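Local coordinates for hypothetical protein PH0435 (Pyrococcus horikoshii, PDB 2YV4) that is of unknown function but carries a Sua5-type C-terminal domain and, as in related threonylcarbamoyl-AMP synthases, probably takes part in the threonylcarbamoyl modification of tRNA, at residues Lys25-Lys28 / Lys33-Val36; Ala44-Phe49 / Ala71-Val76; Glu55-Asn60 / Arg84-Ala89; Gly35-Glu40 / Arg66-Ala71. One frame throughout, in Å; residues are numbered along the deposited sequence.

Interaction 1 of 4, residues Lys25-Lys28 / Lys33-Val36; sequences KELK and KVGV
Val34 meets the last turns of helix 13-29 with both of its methyl groups. Its CG2 rests against CD1 of Leu27 at 3.8 Å. Its CG1 touches CG of Lys28 at 4.0 Å. In both pairs the side chains cross at about a right angle. The split follows from the Val34 torsion: with chi1 at 54°, CG1 sits between the backbone N and the carbonyl carbon while CG2 is anti to the N, and each branch is given to a different helix residue. Lys28 contributes only the root of its chain. Beyond CG it runs extended, and its NZ donates a hydrogen bond to O of Asn43.

Leu27 also packs on Val75 and Ile77, and Val34 on Val24 and Ile77. The N of Val34 is held by Asp45 OD2, and the N of Lys33 by Asp74 OD2. Helix 13-29 makes the beta-alpha-beta crossover from strand 5-11 to strand 34-38, with strand 75-81 lying between them in the sheet. The contact packs the end of the helix on the start of strand 34-38. It is wholly apolar between the two segments: aliphatic carbons meet between helix and sheet, while the lysine charge is carried off to the side.

Interaction 2 of 4, residues Ala44-Phe49 / Ala71-Val76; sequences ADEFFF and AGVDVV
Glu46 lays its methylene groups along Val73, the two side chains sliding past each other in opposite directions. Its CG comes within 3.5 Å of Val73 CG2, and its CB stands 4.0 Å from the same methyl. The chain then bends at chi2 (-78°) and brings the carboxylate beside Ala71. There CD and OE2 of Glu46 each lie 3.8 Å from Ala71 CB. One side chain thus serves two residues, its aliphatic part on the valine and its acid end on the alanine methyl.

The contact spans a neighbour. Strand 34-38 lies between strands 46-49 and 75-81 in the parallel sheet, and Glu46 reaches past it to the turn that leads from helix 54-70 into strand 75-81. Gly72 ends that helix in a Schellman motif, with a positive phi of 71°. The turn places Ala71 and Val73 next to the glutamate.

The acid has polar partners too. OE1 is hydrogen-bonded to the Tyr67 hydroxyl, and OE2 makes a long, weak ion pair with Lys33 NZ, which also bonds Ala71 O. With an alanine at Glu46, Tyr67 OH would probably lose its carboxylate mate, and a gap would open beside Val73 CG2. The side chain works in two parts: its carbon covers the turn, and the carboxylate is hydrogen-bonded to the tyrosine and only weakly paired with the lysine.

Interaction 3 of 4, residues Glu55-Asn60 / Arg84-Ala89; sequences EEVAKN and RGLGLA
This is a buried, apolar helix-to-helix contact at the carboxyl end of the parallel sheet of an alpha/beta domain. It joins the first turns of helix 54-70, which follows strand 46-49, to the first turn of helix 86-93, which follows strand 75-81. The domain belongs to the family of threonylcarbamoyl-AMP synthase C-terminal domains.

Val57 carries the helix 54-70 side, and its two methyls touch different residues. CG2 approaches CD2 of Leu86 at 4.2 Å, a looser touch. CG1, anti to the backbone N (chi1 166°), is placed against Ala89. The small alanine allows the backbones to come near, with the CA atoms of Val57 and Ala89 6.6 Å apart.

Gly85 is the N-cap residue of helix 86-93, with a positive phi of 61°. The Ala89 N donates to Gly85 O, which fixes the turn that carries both Leu86 and Ala89. A backbone bond between Gly87 and Val81 ties this turn to the end of strand 75-81. On the other helix, the N of Glu56 is hydrogen-bonded to Ser53 OG. At the centre, Val57 CG1 lies 3.9 Å from both the CB and the carbonyl C of Ala89.

Interaction 4 of 4, residues Gly35-Glu40 / Arg66-Ala71; sequences GVIGSE and RYMDKA
Met68, modelled as selenomethionine, packs on strand 34-38 from helix 54-70, the crossover helix of a beta-alpha-beta unit between strands 46-49 and 75-81 of the parallel sheet. The helix runs nearly antiparallel to the strand it covers: the axes of 66-70 and 35-38 make 169° and approach to 9.6 Å.

The apolar side-chain contact is a single one. CE of Met68 lies 4.1 Å from CG1 of Ile37, the two chains sliding past each other in opposite directions. The CB of Ile37 does not face the helix, but the end of its chain comes nearer to it. Val36 turns its side chain to the other face of the sheet, where it touches Tyr42 and Ala44.

The remaining contacts are of side chain on backbone. The Met68 chain bends at chi2 (-58°), which carries the selenium over Gly35 and the terminal methyl on to Val36. Gly35 makes this possible, since a CB there would clash with SE. Around it, Met68 also touches Glu46, Phe48 and Val76, so it lies over three adjacent strands.

Polar bonding plays no part between the two segments. Met68 SE sits 3.8 Å from Gly35 CA, and its CE is 3.5 Å from Val36 O.

In the fold
Strand 34-38 is the common element of interactions 1 and 4. Helix 13-29 packs on one face of it and helix 54-70 on the other, and the two contact centres are 11 Å apart. Interaction 2 is closest to interaction 4, at 4 Å between centres, and the two share Ala71. Backbone bonds of the sheet also join them, from Val36 N to Glu46 O at 2.9 Å and from Gly35 N to Val75 O at 3.0 Å. Interaction 3 stands apart at the other end of helix 54-70, its centre 15 Å from that of interaction 4 and 22 Å from that of interaction 1. Phe49 links interactions 2 and 3, with its CE2 3.9 Å from Glu56 OE1.

Interaction 1 of 4, residues Lys25-Lys28 / Lys33-Val36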
loop_
_atom_site.group_PDB
_atom_site.type_symbol
_atom_site.label_atom_id
_atom_site.label_comp_id
_atom_site.label_asym_id
_atom_site.label_seq_id
_atom_site.Cartn_x
_atom_site.Cartn_y
_atom_site.Cartn_z
ATOM N N LYS A 25 -3.324 -0.652 12.463
ATOM C CA LYS A 25 -3.744 -0.417 13.837
ATOM C C LYS A 25 -2.904 0.693 14.455
ATOM O O LYS A 25 -3.436 1.594 15.101
ATOM C CB LYS A 25 -3.604 -1.694 14.669
ATOM C CG LYS A 25 -4.619 -2.762 14.335
ATOM C CD LYS A 25 -4.282 -4.058 15.048
ATOM C CE LYS A 25 -5.231 -5.174 14.654
ATOM N NZ LYS A 25 -4.828 -6.460 15.285
ATOM N N GLU A 26 -1.591 0.628 14.250
ATOM C CA GLU A 26 -0.690 1.637 14.788
ATOM C C GLU A 26 -1.027 3.030 14.273
ATOM O O GLU A 26 -1.120 3.982 15.048
ATOM C CB GLU A 26 0.757 1.298 14.434
ATOM C CG GLU A 26 1.397 0.253 15.338
ATOM C CD GLU A 26 2.715 -0.266 14.783
ATOM O OE1 GLU A 26 3.405 0.501 14.076
ATOM O OE2 GLU A 26 3.065 -1.435 15.056
ATOM N N LEU A 27 -1.211 3.149 12.964
ATOM C CA LEU A 27 -1.535 4.436 12.375
ATOM C C LEU A 27 -2.882 4.952 12.886
ATOM O O LEU A 27 -3.015 6.130 13.216
ATOM C CB LEU A 27 -1.533 4.321 10.847
ATOM C CG LEU A 27 -0.151 3.963 10.282
ATOM C CD1 LEU A 27 -0.221 3.740 8.780
ATOM C CD2 LEU A 27 0.832 5.081 10.615
ATOM N N LYS A 28 -3.875 4.070 12.964
ATOM C CA LYS A 28 -5.193 4.475 13.446
ATOM C C LYS A 28 -5.110 5.005 14.873
ATOM O O LYS A 28 -5.647 6.067 15.180
ATOM C CB LYS A 28 -6.176 3.305 13.408
ATOM C CG LYS A 28 -6.804 3.028 12.052
ATOM C CD LYS A 28 -7.873 1.963 12.200
ATOM C CE LYS A 28 -8.593 1.667 10.901
ATOM N NZ LYS A 28 -9.607 0.588 11.099
ATOM N N LYS A 33 -5.577 8.801 9.115
ATOM C CA LYS A 33 -6.559 8.110 8.289
ATOM C C LYS A 33 -5.647 7.303 7.366
ATOM O O LYS A 33 -4.789 7.868 6.689
ATOM C CB LYS A 33 -7.399 9.110 7.490
ATOM C CG LYS A 33 -8.521 8.474 6.687
ATOM C CD LYS A 33 -9.363 9.525 5.976
ATOM C CE LYS A 33 -10.507 8.877 5.204
ATOM N NZ LYS A 33 -11.426 9.887 4.603
ATOM N N VAL A 34 -5.820 5.986 7.356
ATOM C CA VAL A 34 -4.958 5.119 6.562
ATOM C C VAL A 34 -5.637 4.345 5.437
ATOM O O VAL A 34 -6.748 3.826 5.581
ATOM C CB VAL A 34 -4.212 4.128 7.495
ATOM C CG1 VAL A 34 -5.203 3.395 8.355
ATOM C CG2 VAL A 34 -3.386 3.143 6.680
ATOM N N GLY A 35 -4.944 4.274 4.308
ATOM C CA GLY A 35 -5.464 3.560 3.158
ATOM C C GLY A 35 -4.504 2.461 2.754
ATOM O O GLY A 35 -3.293 2.570 2.941
ATOM N N VAL A 36 -5.048 1.377 2.224
ATOM C CA VAL A 36 -4.224 0.275 1.783
ATOM C C VAL A 36 -4.482 -0.005 0.315
ATOM O O VAL A 36 -5.631 -0.059 -0.128
ATOM C CB VAL A 36 -4.519 -1.014 2.577
ATOM C CG1 VAL A 36 -3.938 -2.234 1.836
ATOM C CG2 VAL A 36 -3.924 -0.911 3.977
#

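Interaction 2 of 4, residues Ala44-Phe49 / Ala71-Val76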
loop_
_atom_site.group_PDB
_atom_site.type_symbol
_atom_site.label_atom_id
_atom_site.label_comp_id
_atom_site.label_asym_id
_atom_site.label_seq_id
_atom_site.Cartn_x
_atom_site.Cartn_y
_atom_site.Cartn_z
ATOM N N ALA A 44 -8.187 -1.119 6.948
ATOM C CA ALA A 44 -7.750 0.266 6.855
ATOM C C ALA A 44 -9.018 1.104 6.694
ATOM O O ALA A 44 -10.116 0.554 6.606
ATOM C CB ALA A 44 -6.843 0.451 5.655
ATOM N N ASP A 45 -8.873 2.426 6.665
ATOM C CA ASP A 45 -10.025 3.313 6.495
ATOM C C ASP A 45 -10.451 3.349 5.030
ATOM O O ASP A 45 -11.600 3.651 4.714
ATOM C CB ASP A 45 -9.682 4.741 6.927
ATOM C CG ASP A 45 -9.351 4.841 8.394
ATOM O OD1 ASP A 45 -10.199 4.445 9.223
ATOM O OD2 ASP A 45 -8.248 5.316 8.716
ATOM N N GLU A 46 -9.511 3.045 4.141
ATOM C CA GLU A 46 -9.776 3.064 2.704
ATOM C C GLU A 46 -9.047 1.916 2.028
ATOM O O GLU A 46 -7.954 1.533 2.445
ATOM C CB GLU A 46 -9.288 4.382 2.098
ATOM C CG GLU A 46 -9.915 5.644 2.691
ATOM C CD GLU A 46 -11.312 5.901 2.167
ATOM O OE1 GLU A 46 -11.699 5.270 1.159
ATOM O OE2 GLU A 46 -12.020 6.745 2.752
ATOM N N PHE A 47 -9.641 1.372 0.973
ATOM C CA PHE A 47 -9.005 0.273 0.263
ATOM C C PHE A 47 -9.174 0.379 -1.247
ATOM O O PHE A 47 -10.208 0.828 -1.740
ATOM C CB PHE A 47 -9.559 -1.073 0.750
ATOM C CG PHE A 47 -9.088 -2.251 -0.066
ATOM C CD1 PHE A 47 -9.934 -2.860 -0.986
ATOM C CD2 PHE A 47 -7.776 -2.707 0.038
ATOM C CE1 PHE A 47 -9.481 -3.905 -1.793
ATOM C CE2 PHE A 47 -7.315 -3.749 -0.764
ATOM C CZ PHE A 47 -8.165 -4.348 -1.679
ATOM N N PHE A 48 -8.139 -0.022 -1.973
ATOM C CA PHE A 48 -8.170 -0.020 -3.433
ATOM C C PHE A 48 -7.321 -1.217 -3.841
ATOM O O PHE A 48 -6.199 -1.380 -3.357
ATOM C CB PHE A 48 -7.568 1.269 -3.996
ATOM C CG PHE A 48 -7.925 1.532 -5.444
ATOM C CD1 PHE A 48 -8.869 2.503 -5.775
ATOM C CD2 PHE A 48 -7.308 0.822 -6.470
ATOM C CE1 PHE A 48 -9.192 2.767 -7.110
ATOM C CE2 PHE A 48 -7.623 1.077 -7.808
ATOM C CZ PHE A 48 -8.565 2.052 -8.129
ATOM N N PHE A 49 -7.864 -2.060 -4.710
ATOM C CA PHE A 49 -7.160 -3.251 -5.164
ATOM C C PHE A 49 -5.897 -2.946 -5.972
ATOM O O PHE A 49 -5.928 -2.186 -6.942
ATOM C CB PHE A 49 -8.114 -4.125 -5.989
ATOM C CG PHE A 49 -7.497 -5.405 -6.467
ATOM C CD1 PHE A 49 -6.846 -6.250 -5.577
ATOM C CD2 PHE A 49 -7.582 -5.776 -7.807
ATOM C CE1 PHE A 49 -6.287 -7.451 -6.014
ATOM C CE2 PHE A 49 -7.027 -6.973 -8.252
ATOM C CZ PHE A 49 -6.380 -7.810 -7.355
ATOM N N ALA A 71 -9.663 10.883 -1.217
ATOM C CA ALA A 71 -10.271 10.474 0.046
ATOM C C ALA A 71 -9.633 11.157 1.256
ATOM O O ALA A 71 -10.083 10.976 2.385
ATOM C CB ALA A 71 -10.181 8.958 0.201
ATOM N N GLY A 72 -8.582 11.935 1.021
ATOM C CA GLY A 72 -7.924 12.639 2.113
ATOM C C GLY A 72 -7.125 11.788 3.089
ATOM O O GLY A 72 -6.896 12.193 4.234
ATOM N N VAL A 73 -6.697 10.609 2.655
ATOM C CA VAL A 73 -5.914 9.737 3.525
ATOM C C VAL A 73 -4.557 10.363 3.875
ATOM O O VAL A 73 -3.918 10.984 3.028
ATOM C CB VAL A 73 -5.682 8.360 2.856
ATOM C CG1 VAL A 73 -4.637 7.584 3.616
ATOM C CG2 VAL A 73 -6.988 7.578 2.826
ATOM N N ASP A 74 -4.131 10.188 5.125
ATOM C CA ASP A 74 -2.856 10.719 5.610
ATOM C C ASP A 74 -1.676 9.841 5.197
ATOM O O ASP A 74 -0.610 10.344 4.828
ATOM C CB ASP A 74 -2.879 10.831 7.137
ATOM C CG ASP A 74 -3.960 11.766 7.634
ATOM O OD1 ASP A 74 -3.978 12.935 7.194
ATOM O OD2 ASP A 74 -4.789 11.332 8.462
ATOM N N VAL A 75 -1.870 8.526 5.269
ATOM C CA VAL A 75 -0.824 7.577 4.907
ATOM C C VAL A 75 -1.388 6.444 4.054
ATOM O O VAL A 75 -2.463 5.914 4.337
ATOM C CB VAL A 75 -0.166 6.971 6.166
ATOM C CG1 VAL A 75 0.920 5.974 5.773
ATOM C CG2 VAL A 75 0.416 8.081 7.025
ATOM N N VAL A 76 -0.655 6.087 3.004
ATOM C CA VAL A 76 -1.054 5.017 2.103
ATOM C C VAL A 76 -0.038 3.892 2.209
ATOM O O VAL A 76 1.157 4.113 2.045
ATOM C CB VAL A 76 -1.097 5.496 0.625
ATOM C CG1 VAL A 76 -1.351 4.311 -0.310
ATOM C CG2 VAL A 76 -2.191 6.535 0.443
#

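Interaction 3 of 4, residues Glu55-Asn60 / Arg84-Ala89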
loop_
_atom_site.group_PDB
_atom_site.type_symbol
_atom_site.label_atom_id
_atom_site.label_comp_id
_atom_site.label_asym_id
_atom_site.label_seq_id
_atom_site.Cartn_x
_atom_site.Cartn_y
_atom_site.Cartn_z
ATOM N N GLU A 55 1.620 -6.439 -14.579
ATOM C CA GLU A 55 0.935 -5.566 -15.528
ATOM C C GLU A 55 -0.188 -4.775 -14.861
ATOM O O GLU A 55 -0.369 -3.590 -15.135
ATOM C CB GLU A 55 0.360 -6.376 -16.696
ATOM C CG GLU A 55 -0.605 -5.577 -17.566
ATOM C CD GLU A 55 -0.977 -6.284 -18.858
ATOM O OE1 GLU A 55 -1.480 -7.428 -18.797
ATOM O OE2 GLU A 55 -0.768 -5.689 -19.938
ATOM N N GLU A 56 -0.944 -5.436 -13.991
ATOM C CA GLU A 56 -2.036 -4.771 -13.296
ATOM C C GLU A 56 -1.513 -3.700 -12.352
ATOM O O GLU A 56 -2.106 -2.631 -12.234
ATOM C CB GLU A 56 -2.876 -5.789 -12.520
ATOM C CG GLU A 56 -3.778 -6.629 -13.412
ATOM C CD GLU A 56 -4.599 -7.630 -12.627
ATOM O OE1 GLU A 56 -5.346 -7.211 -11.716
ATOM O OE2 GLU A 56 -4.499 -8.838 -12.925
ATOM N N VAL A 57 -0.398 -3.981 -11.684
ATOM C CA VAL A 57 0.186 -3.012 -10.767
ATOM C C VAL A 57 0.513 -1.725 -11.514
ATOM O O VAL A 57 0.113 -0.633 -11.105
ATOM C CB VAL A 57 1.478 -3.559 -10.122
ATOM C CG1 VAL A 57 2.253 -2.420 -9.454
ATOM C CG2 VAL A 57 1.129 -4.636 -9.093
ATOM N N ALA A 58 1.246 -1.863 -12.612
ATOM C CA ALA A 58 1.640 -0.717 -13.418
ATOM C C ALA A 58 0.421 0.076 -13.866
ATOM O O ALA A 58 0.468 1.303 -13.984
ATOM C CB ALA A 58 2.435 -1.190 -14.635
ATOM N N LYS A 59 -0.677 -0.632 -14.100
ATOM C CA LYS A 59 -1.910 -0.014 -14.558
ATOM C C LYS A 59 -2.788 0.612 -13.476
ATOM O O LYS A 59 -3.371 1.673 -13.694
ATOM C CB LYS A 59 -2.741 -1.044 -15.334
ATOM C CG LYS A 59 -4.013 -0.480 -15.943
ATOM C CD LYS A 59 -4.874 -1.562 -16.582
ATOM C CE LYS A 59 -6.140 -0.956 -17.186
ATOM N NZ LYS A 59 -7.035 -1.980 -17.797
ATOM N N ASN A 60 -2.882 -0.027 -12.313
ATOM C CA ASN A 60 -3.748 0.476 -11.241
ATOM C C ASN A 60 -3.137 1.386 -10.173
ATOM O O ASN A 60 -3.846 2.187 -9.567
ATOM C CB ASN A 60 -4.411 -0.695 -10.499
ATOM C CG ASN A 60 -5.065 -1.695 -11.429
ATOM O OD1 ASN A 60 -5.754 -1.323 -12.380
ATOM N ND2 ASN A 60 -4.869 -2.982 -11.142
ATOM N N ARG A 84 5.366 -13.442 -7.261
ATOM C CA ARG A 84 4.977 -12.900 -8.558
ATOM C C ARG A 84 5.519 -11.507 -8.866
ATOM O O ARG A 84 4.998 -10.816 -9.737
ATOM C CB ARG A 84 3.456 -12.903 -8.694
ATOM C CG ARG A 84 2.866 -14.300 -8.773
ATOM C CD ARG A 84 1.369 -14.258 -8.993
ATOM N NE ARG A 84 0.787 -15.594 -8.990
ATOM C CZ ARG A 84 -0.517 -15.839 -9.060
ATOM N NH1 ARG A 84 -1.378 -14.833 -9.140
ATOM N NH2 ARG A 84 -0.959 -17.091 -9.045
ATOM N N GLY A 85 6.564 -11.104 -8.150
ATOM C CA GLY A 85 7.180 -9.808 -8.382
ATOM C C GLY A 85 6.335 -8.559 -8.184
ATOM O O GLY A 85 6.679 -7.499 -8.710
ATOM N N LEU A 86 5.252 -8.654 -7.420
ATOM C CA LEU A 86 4.399 -7.485 -7.207
ATOM C C LEU A 86 5.122 -6.341 -6.496
ATOM O O LEU A 86 5.011 -5.184 -6.904
ATOM C CB LEU A 86 3.138 -7.879 -6.430
ATOM C CG LEU A 86 2.299 -9.000 -7.060
ATOM C CD1 LEU A 86 0.948 -9.074 -6.361
ATOM C CD2 LEU A 86 2.103 -8.735 -8.551
ATOM N N GLY A 87 5.867 -6.666 -5.440
ATOM C CA GLY A 87 6.597 -5.646 -4.703
ATOM C C GLY A 87 7.581 -4.881 -5.572
ATOM O O GLY A 87 7.663 -3.653 -5.502
ATOM N N LEU A 88 8.345 -5.601 -6.386
ATOM C CA LEU A 88 9.301 -4.947 -7.275
ATOM C C LEU A 88 8.569 -4.025 -8.249
ATOM O O LEU A 88 9.008 -2.899 -8.500
ATOM C CB LEU A 88 10.112 -5.985 -8.055
ATOM C CG LEU A 88 10.979 -5.434 -9.191
ATOM C CD1 LEU A 88 11.897 -4.335 -8.660
ATOM C CD2 LEU A 88 11.789 -6.562 -9.814
ATOM N N ALA A 89 7.450 -4.501 -8.790
ATOM C CA ALA A 89 6.667 -3.706 -9.729
ATOM C C ALA A 89 6.162 -2.442 -9.050
ATOM O O ALA A 89 6.155 -1.369 -9.655
ATOM C CB ALA A 89 5.486 -4.521 -10.266
#

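Interaction 4 of 4, residues Gly35-Glu40 / Arg66-Ala71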
loop_
_atom_site.group_PDB
_atom_site.type_symbol
_atom_site.label_atom_id
_atom_site.label_comp_id
_atom_site.label_asym_id
_atom_site.label_seq_id
_atom_site.Cartn_x
_atom_site.Cartn_y
_atom_site.Cartn_z
ATOM N N GLY A 35 -4.944 4.274 4.308
ATOM C CA GLY A 35 -5.464 3.560 3.158
ATOM C C GLY A 35 -4.504 2.461 2.754
ATOM O O GLY A 35 -3.293 2.570 2.941
ATOM N N VAL A 36 -5.048 1.377 2.224
ATOM C CA VAL A 36 -4.224 0.275 1.783
ATOM C C VAL A 36 -4.482 -0.005 0.315
ATOM O O VAL A 36 -5.631 -0.059 -0.128
ATOM C CB VAL A 36 -4.519 -1.014 2.577
ATOM C CG1 VAL A 36 -3.938 -2.234 1.836
ATOM C CG2 VAL A 36 -3.924 -0.911 3.977
ATOM N N ILE A 37 -3.404 -0.144 -0.440
ATOM C CA ILE A 37 -3.504 -0.504 -1.843
ATOM C C ILE A 37 -2.861 -1.886 -1.814
ATOM O O ILE A 37 -1.641 -2.007 -1.690
ATOM C CB ILE A 37 -2.679 0.425 -2.755
ATOM C CG1 ILE A 37 -3.162 1.870 -2.614
ATOM C CG2 ILE A 37 -2.823 -0.021 -4.206
ATOM C CD1 ILE A 37 -2.378 2.857 -3.473
ATOM N N GLY A 38 -3.687 -2.928 -1.885
ATOM C CA GLY A 38 -3.156 -4.277 -1.834
ATOM C C GLY A 38 -4.161 -5.338 -2.233
ATOM O O GLY A 38 -5.041 -5.085 -3.056
ATOM N N SER A 39 -4.033 -6.525 -1.645
ATOM C CA SER A 39 -4.922 -7.643 -1.951
ATOM C C SER A 39 -6.163 -7.658 -1.053
ATOM O O SER A 39 -7.153 -8.328 -1.362
ATOM C CB SER A 39 -4.162 -8.966 -1.818
ATOM O OG SER A 39 -3.625 -9.115 -0.515
ATOM N N GLU A 40 -6.094 -6.932 0.061
ATOM C CA GLU A 40 -7.207 -6.813 1.005
ATOM C C GLU A 40 -7.019 -5.563 1.868
ATOM O O GLU A 40 -5.940 -4.979 1.890
ATOM C CB GLU A 40 -7.333 -8.063 1.881
ATOM C CG GLU A 40 -6.099 -8.417 2.679
ATOM C CD GLU A 40 -6.302 -9.669 3.506
ATOM O OE1 GLU A 40 -7.184 -9.658 4.388
ATOM O OE2 GLU A 40 -5.588 -10.667 3.271
ATOM N N ARG A 66 -4.559 8.215 -6.647
ATOM C CA ARG A 66 -5.424 9.375 -6.848
ATOM C C ARG A 66 -6.675 9.191 -5.996
ATOM O O ARG A 66 -7.200 10.148 -5.427
ATOM C CB ARG A 66 -5.801 9.535 -8.324
ATOM C CG ARG A 66 -4.614 9.835 -9.221
ATOM C CD ARG A 66 -5.046 10.236 -10.621
ATOM N NE ARG A 66 -3.935 10.154 -11.564
ATOM C CZ ARG A 66 -3.584 9.043 -12.209
ATOM N NH1 ARG A 66 -4.265 7.923 -12.017
ATOM N NH2 ARG A 66 -2.546 9.049 -13.038
ATOM N N TYR A 67 -7.143 7.950 -5.915
ATOM C CA TYR A 67 -8.319 7.631 -5.111
ATOM C C TYR A 67 -8.030 7.981 -3.654
ATOM O O TYR A 67 -8.854 8.595 -2.972
ATOM C CB TYR A 67 -8.648 6.139 -5.210
ATOM C CG TYR A 67 -9.796 5.720 -4.327
ATOM C CD1 TYR A 67 -11.117 5.907 -4.735
ATOM C CD2 TYR A 67 -9.563 5.204 -3.050
ATOM C CE1 TYR A 67 -12.178 5.601 -3.894
ATOM C CE2 TYR A 67 -10.614 4.895 -2.201
ATOM C CZ TYR A 67 -11.920 5.100 -2.624
ATOM O OH TYR A 67 -12.967 4.838 -1.767
HETATM N N MSE A 68 -6.848 7.590 -3.187
HETATM C CA MSE A 68 -6.446 7.851 -1.811
HETATM C C MSE A 68 -6.387 9.339 -1.485
HETATM O O MSE A 68 -6.850 9.768 -0.428
HETATM C CB MSE A 68 -5.092 7.205 -1.528
HETATM C CG MSE A 68 -5.127 5.686 -1.525
HETATM SE SE MSE A 68 -6.393 4.983 -0.232
HETATM C CE MSE A 68 -6.668 3.218 -1.004
ATOM N N ASP A 69 -5.813 10.131 -2.381
ATOM C CA ASP A 69 -5.736 11.563 -2.125
ATOM C C ASP A 69 -7.120 12.203 -2.153
ATOM O O ASP A 69 -7.418 13.079 -1.341
ATOM C CB ASP A 69 -4.806 12.248 -3.126
ATOM C CG ASP A 69 -3.337 12.027 -2.794
ATOM O OD1 ASP A 69 -3.012 11.872 -1.595
ATOM O OD2 ASP A 69 -2.509 12.021 -3.722
ATOM N N LYS A 70 -7.967 11.761 -3.077
ATOM C CA LYS A 70 -9.321 12.294 -3.166
ATOM C C LYS A 70 -10.047 11.987 -1.854
ATOM O O LYS A 70 -10.927 12.736 -1.423
ATOM C CB LYS A 70 -10.064 11.654 -4.342
ATOM C CG LYS A 70 -11.492 12.143 -4.524
ATOM C CD LYS A 70 -12.159 11.443 -5.699
ATOM C CE LYS A 70 -13.531 12.026 -6.000
ATOM N NZ LYS A 70 -14.454 11.891 -4.842
ATOM N N ALA A 71 -9.663 10.883 -1.217
ATOM C CA ALA A 71 -10.271 10.474 0.046
ATOM C C ALA A 71 -9.633 11.157 1.256
ATOM O O ALA A 71 -10.083 10.976 2.385
ATOM C CB ALA A 71 -10.181 8.958 0.201
#